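Local structure of enoyl-CoA hydratase/carnithine racemase (6SL9) at residues Ile6-Gln11 against Leu40-Glu45; Leu19-Pro22 against Asn26-Thr29; Ala35-Leu40 against Tyr84-Glu89. The protein is PaaG, a crotonase-family isomerase that probably forms oxepin-CoA during bacterial breakdown of phenylacetic acid. All coordinates share one frame; numbering follows the deposited sequence.

Contact 1. Residues Ile6-Gln11 against Leu40-Glu45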
loop_
_atom_site.group_PDB
_atom_site.type_symbol
_atom_site.label_atom_id
_atom_site.label_comp_id
_atom_site.label_asym_id
_atom_site.label_seq_id
_atom_site.Cartn_x
_atom_site.Cartn_y
_atom_site.Cartn_z
ATOM N N ILE A 6 4.228 -10.601 -32.092
ATOM C CA ILE A 6 3.262 -9.591 -31.576
ATOM C C ILE A 6 2.335 -9.221 -32.720
ATOM O O ILE A 6 2.732 -8.551 -33.677
ATOM C CB ILE A 6 3.955 -8.371 -30.975
ATOM C CG1 ILE A 6 4.940 -8.753 -29.875
ATOM C CG2 ILE A 6 2.935 -7.388 -30.465
ATOM C CD1 ILE A 6 4.304 -9.318 -28.619
ATOM N N LEU A 7 1.114 -9.708 -32.684
ATOM C CA LEU A 7 0.121 -9.288 -33.695
ATOM C C LEU A 7 -0.346 -7.887 -33.371
ATOM O O LEU A 7 -0.470 -7.529 -32.192
ATOM C CB LEU A 7 -1.056 -10.255 -33.734
ATOM C CG LEU A 7 -0.743 -11.682 -34.175
ATOM C CD1 LEU A 7 -1.924 -12.634 -33.890
ATOM C CD2 LEU A 7 -0.409 -11.758 -35.654
ATOM N N LYS A 8 -0.628 -7.113 -34.406
ATOM C CA LYS A 8 -1.090 -5.738 -34.254
ATOM C C LYS A 8 -2.320 -5.523 -35.117
ATOM O O LYS A 8 -2.269 -5.831 -36.313
ATOM C CB LYS A 8 -0.042 -4.747 -34.739
ATOM C CG LYS A 8 1.244 -4.752 -33.969
ATOM C CD LYS A 8 2.230 -3.708 -34.513
ATOM C CE LYS A 8 2.728 -4.060 -35.892
ATOM N NZ LYS A 8 3.793 -3.148 -36.372
ATOM N N GLU A 9 -3.335 -4.884 -34.563
ATOM C CA GLU A 9 -4.492 -4.486 -35.376
ATOM C C GLU A 9 -5.055 -3.210 -34.742
ATOM O O GLU A 9 -5.184 -3.142 -33.571
ATOM C CB GLU A 9 -5.540 -5.595 -35.347
ATOM C CG GLU A 9 -6.913 -5.180 -35.808
ATOM C CD GLU A 9 -8.014 -6.129 -35.384
ATOM O OE1 GLU A 9 -9.182 -5.699 -35.459
ATOM O OE2 GLU A 9 -7.702 -7.265 -34.970
ATOM N N ARG A 10 -5.469 -2.268 -35.552
ATOM C CA ARG A 10 -6.109 -1.053 -35.090
ATOM C C ARG A 10 -7.615 -1.193 -35.298
ATOM O O ARG A 10 -8.088 -1.574 -36.383
ATOM C CB ARG A 10 -5.596 0.216 -35.767
ATOM C CG ARG A 10 -6.156 1.482 -35.128
ATOM C CD ARG A 10 -5.437 2.771 -35.479
ATOM N NE ARG A 10 -5.421 3.071 -36.912
ATOM C CZ ARG A 10 -6.339 3.743 -37.583
ATOM N NH1 ARG A 10 -6.141 3.984 -38.861
ATOM N NH2 ARG A 10 -7.453 4.151 -37.001
ATOM N N GLN A 11 -8.366 -0.927 -34.242
ATOM C CA GLN A 11 -9.845 -0.878 -34.281
ATOM C C GLN A 11 -10.212 0.512 -33.752
ATOM O O GLN A 11 -9.930 0.808 -32.563
ATOM C CB GLN A 11 -10.424 -1.981 -33.412
ATOM C CG GLN A 11 -10.003 -3.375 -33.825
ATOM C CD GLN A 11 -11.136 -4.314 -33.537
ATOM O OE1 GLN A 11 -12.289 -3.914 -33.507
ATOM N NE2 GLN A 11 -10.807 -5.555 -33.255
ATOM N N LEU A 40 4.613 -1.115 -28.878
ATOM C CA LEU A 40 4.267 -0.038 -27.909
ATOM C C LEU A 40 4.737 1.323 -28.410
ATOM O O LEU A 40 3.966 2.301 -28.395
ATOM C CB LEU A 40 4.883 -0.340 -26.537
ATOM C CG LEU A 40 4.381 -1.587 -25.834
ATOM C CD1 LEU A 40 5.277 -1.921 -24.660
ATOM C CD2 LEU A 40 2.933 -1.458 -25.389
ATOM N N LYS A 41 5.964 1.341 -28.904
ATOM C CA LYS A 41 6.498 2.599 -29.471
ATOM C C LYS A 41 5.643 3.077 -30.659
ATOM O O LYS A 41 5.341 4.270 -30.764
ATOM C CB LYS A 41 7.951 2.383 -29.854
ATOM C CG LYS A 41 8.674 3.618 -30.369
ATOM C CD LYS A 41 10.007 3.228 -30.923
ATOM C CE LYS A 41 10.793 4.403 -31.449
ATOM N NZ LYS A 41 11.988 3.954 -32.190
ATOM N N GLU A 42 5.316 2.166 -31.574
ATOM C CA GLU A 42 4.511 2.556 -32.762
ATOM C C GLU A 42 3.146 3.073 -32.303
ATOM O O GLU A 42 2.691 4.073 -32.835
ATOM C CB GLU A 42 4.285 1.338 -33.692
ATOM C CG GLU A 42 3.498 1.601 -34.958
ATOM C CD GLU A 42 3.620 0.424 -35.939
ATOM O OE1 GLU A 42 2.690 -0.364 -35.988
ATOM O OE2 GLU A 42 4.706 0.260 -36.555
ATOM N N GLY A 43 2.523 2.390 -31.341
ATOM C CA GLY A 43 1.230 2.836 -30.854
ATOM C C GLY A 43 1.310 4.198 -30.194
ATOM O O GLY A 43 0.408 5.022 -30.385
ATOM N N GLU A 44 2.337 4.439 -29.399
ATOM C CA GLU A 44 2.504 5.742 -28.749
ATOM C C GLU A 44 2.732 6.847 -29.785
ATOM O O GLU A 44 2.267 7.989 -29.571
ATOM C CB GLU A 44 3.616 5.697 -27.718
ATOM C CG GLU A 44 3.471 6.773 -26.661
ATOM C CD GLU A 44 4.669 6.899 -25.760
ATOM O OE1 GLU A 44 5.768 7.130 -26.265
ATOM O OE2 GLU A 44 4.490 6.750 -24.534
ATOM N N GLU A 45 3.479 6.573 -30.841
ATOM C CA GLU A 45 3.785 7.587 -31.886
ATOM C C GLU A 45 2.572 7.812 -32.829
ATOM O O GLU A 45 2.539 8.815 -33.471
ATOM C CB GLU A 45 4.987 7.144 -32.721
ATOM C CG GLU A 45 6.289 7.183 -31.936
ATOM C CD GLU A 45 7.575 6.870 -32.705
ATOM O OE1 GLU A 45 7.507 6.449 -33.874
ATOM O OE2 GLU A 45 8.654 7.003 -32.087
#
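The flat group here is the carboxylate of Glu42, and the side chain of Lys8 lies entirely on one side of its plane. Lys8 NZ donates to Glu42 OE1 over 3.0 Å, meeting the oxygen on its syn side but 29° out of the carboxylate plane. The ammonium therefore leans over the mouth between the two oxygens, with Lys8 NZ 3.5 Å from Glu42 OE2, and the grip is lopsided in favour of OE1. Behind it, Lys8 CD and CE each stand 3.7 Å from the same Glu42 OE1, on that side of the plane too.

This salt bridge ties the edge strand of the crotonase fold, 6-11, to the helix 30-45 that packs across the sheet. Strand 6-11 runs antiparallel to strand 14-19, through backbone bonds of Leu7 with Thr18 and Glu9 with Val16, and Lys8 leaves it on the helix side. Glu42 reaches out from the last turns of the helix as an almost straight arm, CG opposite the backbone N (chi1 -179°), which carries the carboxylate clear of the helix surface. Lys8 instead bends at chi3 (-68°), and the two side chains cross at about a right angle.

Both partners are exposed, so the pairing probably adds a modest electrostatic clamp rather than a buried lock. The aliphatic stem of Lys8 lies against Leu17 of the neighbouring strand and on the helix, where its CD packs on the methyl of Ala39. Farther along the strand, Arg10 NH1 makes a salt bridge with Glu48, in the loop just past the helix. The backbone carbonyl of Lys8 accepts a hydrogen bond from O3 of a glycerol molecule.

Contact 2. Residues Leu19-Pro22 against Asn26-Thr29; sequences LNRP and NAIT
Arg21 and Asn26 bring their CA atoms within 4.3 Å where the chain turns sharply, the end-to-end directions of 19-22 and 26-29 being 113° apart. The turn belongs to the loop joining strand 14-19 to helix 30-45, inside a beta-alpha-beta crossover of the crotonase fold. Asn26 takes a left-handed helical backbone conformation, which helps the chain turn and lets its N donate to Arg21 O at 2.8 Å, from above the carbonyl plane.

The Asn26 side chain answers in the other direction: OD1 accepts from Arg21 N, also at 2.8 Å, the donor tilted 19° from the amide's plane. On its far side ND2 donates to the carbonyls of Ala57 and Phe61, so hydrogen bonds at both ends fix the rotation of this buried amide. With a leucine at Asn26, Arg21 N would probably lose its acceptor and the two carbonyls their donor, leaving the turn freer to shift. Leu19 CB packs on Asn26 CB at 3.9 Å.

Arg21 bends at chi3 (76°), folding its guanidinium along 26-29 towards Asp66, with which NH1 forms a salt bridge. Ala27 O sits at the guanidinium edge and takes a weak bond from Arg21 NH1 at 3.4 Å. Thr29, the N-cap of helix 30-45, spends OG1 on Leu32 N and turns its methyl CG2 to Arg21 NH1, 3.6 Å away.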
loop_
_atom_site.group_PDB
_atom_site.type_symbol
_atom_site.label_atom_id
_atom_site.label_comp_id
_atom_site.label_asym_id
_atom_site.label_seq_id
_atom_site.Cartn_x
_atom_site.Cartn_y
_atom_site.Cartn_z
ATOM N N LEU A 19 -0.040 -11.226 -27.962
ATOM C CA LEU A 19 1.109 -12.143 -27.822
ATOM C C LEU A 19 0.807 -13.405 -28.643
ATOM O O LEU A 19 -0.261 -14.047 -28.440
ATOM C CB LEU A 19 1.372 -12.518 -26.351
ATOM C CG LEU A 19 1.489 -11.337 -25.389
ATOM C CD1 LEU A 19 1.646 -11.867 -24.003
ATOM C CD2 LEU A 19 2.594 -10.398 -25.759
ATOM N N ASN A 20 1.732 -13.801 -29.525
ATOM C CA ASN A 20 1.371 -14.817 -30.544
ATOM C C ASN A 20 2.480 -15.861 -30.676
ATOM O O ASN A 20 3.098 -16.006 -31.736
ATOM C CB ASN A 20 1.092 -14.136 -31.874
ATOM C CG ASN A 20 0.558 -15.118 -32.882
ATOM O OD1 ASN A 20 -0.202 -16.010 -32.497
ATOM N ND2 ASN A 20 0.898 -14.922 -34.158
ATOM N N ARG A 21 2.644 -16.647 -29.623
ATOM C CA ARG A 21 3.399 -17.906 -29.664
ATOM C C ARG A 21 2.574 -18.972 -28.976
ATOM O O ARG A 21 2.981 -19.557 -27.953
ATOM C CB ARG A 21 4.708 -17.783 -28.925
ATOM C CG ARG A 21 5.851 -16.948 -29.437
ATOM C CD ARG A 21 7.026 -17.421 -28.542
ATOM N NE ARG A 21 7.616 -18.733 -28.852
ATOM C CZ ARG A 21 8.608 -19.314 -28.181
ATOM N NH1 ARG A 21 9.121 -18.760 -27.105
ATOM N NH2 ARG A 21 9.097 -20.467 -28.547
ATOM N N PRO A 22 1.367 -19.248 -29.493
ATOM C CA PRO A 22 0.430 -20.032 -28.685
ATOM C C PRO A 22 0.859 -21.467 -28.393
ATOM O O PRO A 22 0.496 -22.015 -27.344
ATOM C CB PRO A 22 -0.872 -19.961 -29.489
ATOM C CG PRO A 22 -0.410 -19.653 -30.916
ATOM C CD PRO A 22 0.755 -18.690 -30.692
ATOM N N ASN A 26 2.701 -18.572 -25.306
ATOM C CA ASN A 26 3.180 -17.177 -25.407
ATOM C C ASN A 26 4.369 -16.931 -24.501
ATOM O O ASN A 26 4.501 -15.825 -23.912
ATOM C CB ASN A 26 2.033 -16.190 -25.216
ATOM C CG ASN A 26 0.877 -16.503 -26.138
ATOM O OD1 ASN A 26 1.082 -16.876 -27.295
ATOM N ND2 ASN A 26 -0.334 -16.317 -25.641
ATOM N N ALA A 27 5.263 -17.888 -24.462
ATOM C CA ALA A 27 6.460 -17.779 -23.628
ATOM C C ALA A 27 7.293 -16.602 -24.110
ATOM O O ALA A 27 7.430 -16.380 -25.315
ATOM C CB ALA A 27 7.180 -19.076 -23.647
ATOM N N ILE A 28 7.870 -15.902 -23.144
ATOM C CA ILE A 28 8.626 -14.654 -23.400
ATOM C C ILE A 28 10.069 -14.955 -23.822
ATOM O O ILE A 28 10.759 -15.745 -23.177
ATOM C CB ILE A 28 8.528 -13.738 -22.175
ATOM C CG1 ILE A 28 7.091 -13.226 -22.018
ATOM C CG2 ILE A 28 9.555 -12.614 -22.251
ATOM C CD1 ILE A 28 6.793 -12.652 -20.657
ATOM N N THR A 29 10.519 -14.280 -24.870
ATOM C CA THR A 29 11.922 -14.281 -25.315
ATOM C C THR A 29 12.350 -12.851 -25.587
ATOM O O THR A 29 11.508 -11.959 -25.760
ATOM C CB THR A 29 12.123 -15.109 -26.575
ATOM O OG1 THR A 29 11.366 -14.493 -27.622
ATOM C CG2 THR A 29 11.820 -16.548 -26.335
#

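Contact 3. Residues Ala35-Leu40 against Tyr84-Glu89; sequences ALYAAL and YNRVVE
Val87 meets helix 30-45 with both methyls, each touching a different residue. Its CG1 touches Leu36 CD2 at 4.1 Å, the two side chains crossing at a slant, while Val87 CG2 rests on Tyr37 CB at 4.0 Å. Val87 is thus set against two consecutive residues of the other helix, and its CA is also the nearest to that of Tyr37, 5.4 Å away.

The Tyr37 ring turns an edge, not a face, to helix 77-93. A chi1 of -179° points the ring away from its own backbone N and swings it out across the neighbouring helix, roughly at right angles to the axis of 84-89; there Tyr37 CE2 stands 3.8 Å from Arg86 O, and that carbonyl oxygen lies in the ring plane. The same ring corner meets the stem of Arg86, with Tyr37 CE2 4.1 Å from Arg86 CG, the side-chain atom of the arginine that touches the ring. The chain then bends at chi3 and carries the guanidinium past it. Ring and guanidinium planes are 67° apart. No hydrogen bond links the two segments.

Their axes approach to 9.6 Å and run in nearly the same direction, 34° apart. The 84-89 segment is kinked, Val87 N bonding to Tyr84 O three residues back.

Apolar contact thus joins two helices of the crotonase fold on one side of the main sheet. Ala39 of helix 30-45 packs on Ile6 of strand 6-11 and Leu17 of strand 14-19, whereas Val88 and Glu89 of helix 77-93 reach Leu224 of a second subunit, in its helix 220-235.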
loop_
_atom_site.group_PDB
_atom_site.type_symbol
_atom_site.label_atom_id
_atom_site.label_comp_id
_atom_site.label_asym_id
_atom_site.label_seq_id
_atom_site.Cartn_x
_atom_site.Cartn_y
_atom_site.Cartn_z
ATOM N N ALA A 35 9.911 -7.055 -30.127
ATOM C CA ALA A 35 8.717 -6.818 -30.951
ATOM C C ALA A 35 7.653 -6.099 -30.114
ATOM O O ALA A 35 6.945 -5.224 -30.637
ATOM C CB ALA A 35 8.241 -8.101 -31.567
ATOM N N LEU A 36 7.514 -6.423 -28.835
ATOM C CA LEU A 36 6.545 -5.750 -27.976
ATOM C C LEU A 36 6.930 -4.282 -27.785
ATOM O O LEU A 36 6.078 -3.391 -27.932
ATOM C CB LEU A 36 6.451 -6.480 -26.648
ATOM C CG LEU A 36 5.489 -5.862 -25.621
ATOM C CD1 LEU A 36 4.073 -5.744 -26.178
ATOM C CD2 LEU A 36 5.471 -6.673 -24.313
ATOM N N TYR A 37 8.190 -4.025 -27.502
ATOM C CA TYR A 37 8.727 -2.666 -27.392
ATOM C C TYR A 37 8.366 -1.890 -28.667
ATOM O O TYR A 37 7.874 -0.767 -28.613
ATOM C CB TYR A 37 10.230 -2.703 -27.144
ATOM C CG TYR A 37 10.872 -1.353 -26.980
ATOM C CD1 TYR A 37 11.297 -0.664 -28.087
ATOM C CD2 TYR A 37 11.090 -0.818 -25.744
ATOM C CE1 TYR A 37 11.930 0.569 -27.963
ATOM C CE2 TYR A 37 11.688 0.410 -25.585
ATOM C CZ TYR A 37 12.120 1.109 -26.706
ATOM O OH TYR A 37 12.784 2.306 -26.584
ATOM N N ALA A 38 8.697 -2.468 -29.832
ATOM C CA ALA A 38 8.495 -1.775 -31.100
ATOM C C ALA A 38 7.003 -1.456 -31.276
ATOM O O ALA A 38 6.657 -0.368 -31.804
ATOM C CB ALA A 38 9.042 -2.578 -32.257
ATOM N N ALA A 39 6.121 -2.379 -30.912
ATOM C CA ALA A 39 4.668 -2.184 -31.090
ATOM C C ALA A 39 4.163 -1.101 -30.137
ATOM O O ALA A 39 3.330 -0.293 -30.522
ATOM C CB ALA A 39 3.958 -3.466 -30.862
ATOM N N LEU A 40 4.613 -1.115 -28.878
ATOM C CA LEU A 40 4.267 -0.038 -27.909
ATOM C C LEU A 40 4.737 1.323 -28.410
ATOM O O LEU A 40 3.966 2.301 -28.395
ATOM C CB LEU A 40 4.883 -0.340 -26.537
ATOM C CG LEU A 40 4.381 -1.587 -25.834
ATOM C CD1 LEU A 40 5.277 -1.921 -24.660
ATOM C CD2 LEU A 40 2.933 -1.458 -25.389
ATOM N N TYR A 84 16.646 -6.065 -21.297
ATOM C CA TYR A 84 15.201 -6.098 -21.632
ATOM C C TYR A 84 14.334 -5.291 -20.656
ATOM O O TYR A 84 13.162 -5.070 -20.980
ATOM C CB TYR A 84 14.705 -7.514 -21.837
ATOM C CG TYR A 84 15.383 -8.129 -23.039
ATOM C CD1 TYR A 84 15.041 -7.732 -24.311
ATOM C CD2 TYR A 84 16.425 -9.042 -22.922
ATOM C CE1 TYR A 84 15.722 -8.224 -25.416
ATOM C CE2 TYR A 84 17.050 -9.581 -24.028
ATOM C CZ TYR A 84 16.735 -9.138 -25.282
ATOM O OH TYR A 84 17.401 -9.672 -26.338
ATOM N N ASN A 85 14.926 -4.664 -19.628
ATOM C CA ASN A 85 14.112 -3.874 -18.665
ATOM C C ASN A 85 13.527 -2.656 -19.367
ATOM O O ASN A 85 12.523 -2.143 -18.904
ATOM C CB ASN A 85 14.893 -3.521 -17.383
ATOM C CG ASN A 85 14.912 -4.593 -16.323
ATOM O OD1 ASN A 85 14.047 -5.459 -16.289
ATOM N ND2 ASN A 85 15.867 -4.514 -15.397
ATOM N N ARG A 86 14.100 -2.242 -20.486
ATOM C CA ARG A 86 13.524 -1.107 -21.231
ATOM C C ARG A 86 12.062 -1.396 -21.628
ATOM O O ARG A 86 11.294 -0.453 -21.871
ATOM C CB ARG A 86 14.410 -0.675 -22.385
ATOM C CG ARG A 86 14.481 -1.742 -23.450
ATOM C CD ARG A 86 15.515 -1.370 -24.513
ATOM N NE ARG A 86 16.953 -1.381 -24.157
ATOM C CZ ARG A 86 17.918 -1.341 -25.105
ATOM N NH1 ARG A 86 17.552 -1.129 -26.349
ATOM N NH2 ARG A 86 19.194 -1.415 -24.817
ATOM N N VAL A 87 11.704 -2.639 -21.835
ATOM C CA VAL A 87 10.307 -2.935 -22.214
ATOM C C VAL A 87 9.345 -2.633 -21.065
ATOM O O VAL A 87 8.242 -2.115 -21.277
ATOM C CB VAL A 87 10.213 -4.362 -22.732
ATOM C CG1 VAL A 87 8.847 -4.584 -23.347
ATOM C CG2 VAL A 87 11.289 -4.600 -23.784
ATOM N N VAL A 88 9.735 -2.988 -19.854
ATOM C CA VAL A 88 8.927 -2.614 -18.669
ATOM C C VAL A 88 8.916 -1.116 -18.486
ATOM O O VAL A 88 7.878 -0.533 -18.132
ATOM C CB VAL A 88 9.410 -3.370 -17.438
ATOM C CG1 VAL A 88 8.649 -2.927 -16.209
ATOM C CG2 VAL A 88 9.261 -4.880 -17.638
ATOM N N GLU A 89 10.056 -0.462 -18.705
ATOM C CA GLU A 89 10.058 1.004 -18.658
ATOM C C GLU A 89 9.033 1.561 -19.647
ATOM O O GLU A 89 8.278 2.488 -19.303
ATOM C CB GLU A 89 11.448 1.542 -19.007
ATOM C CG GLU A 89 12.462 1.356 -17.894
ATOM C CD GLU A 89 12.415 2.375 -16.788
ATOM O OE1 GLU A 89 13.265 2.260 -15.869
ATOM O OE2 GLU A 89 11.542 3.273 -16.822
#

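Overall arrangement
Contacts 1 and 3 both use helix 30-45, and contact 2 shapes the loop leading into it: contact 3 packs the middle of the helix against helix 77-93, and contact 1 fastens its last turns to the edge strand. Contacts 1 and 3 share Leu40 and are bridged by Ile6, whose CG1 lies 3.8 Å from Ala35 CB. Ile6 CD1 also meets Leu19 CD2 at 3.5 Å, joining contacts 1 and 2. Chemistry follows place: the surface contact is a lone salt bridge, the partly buried loop relies on backbone and amide hydrogen bonds, and the partly buried helix pair, nearest the chain centre, is held by apolar side chains.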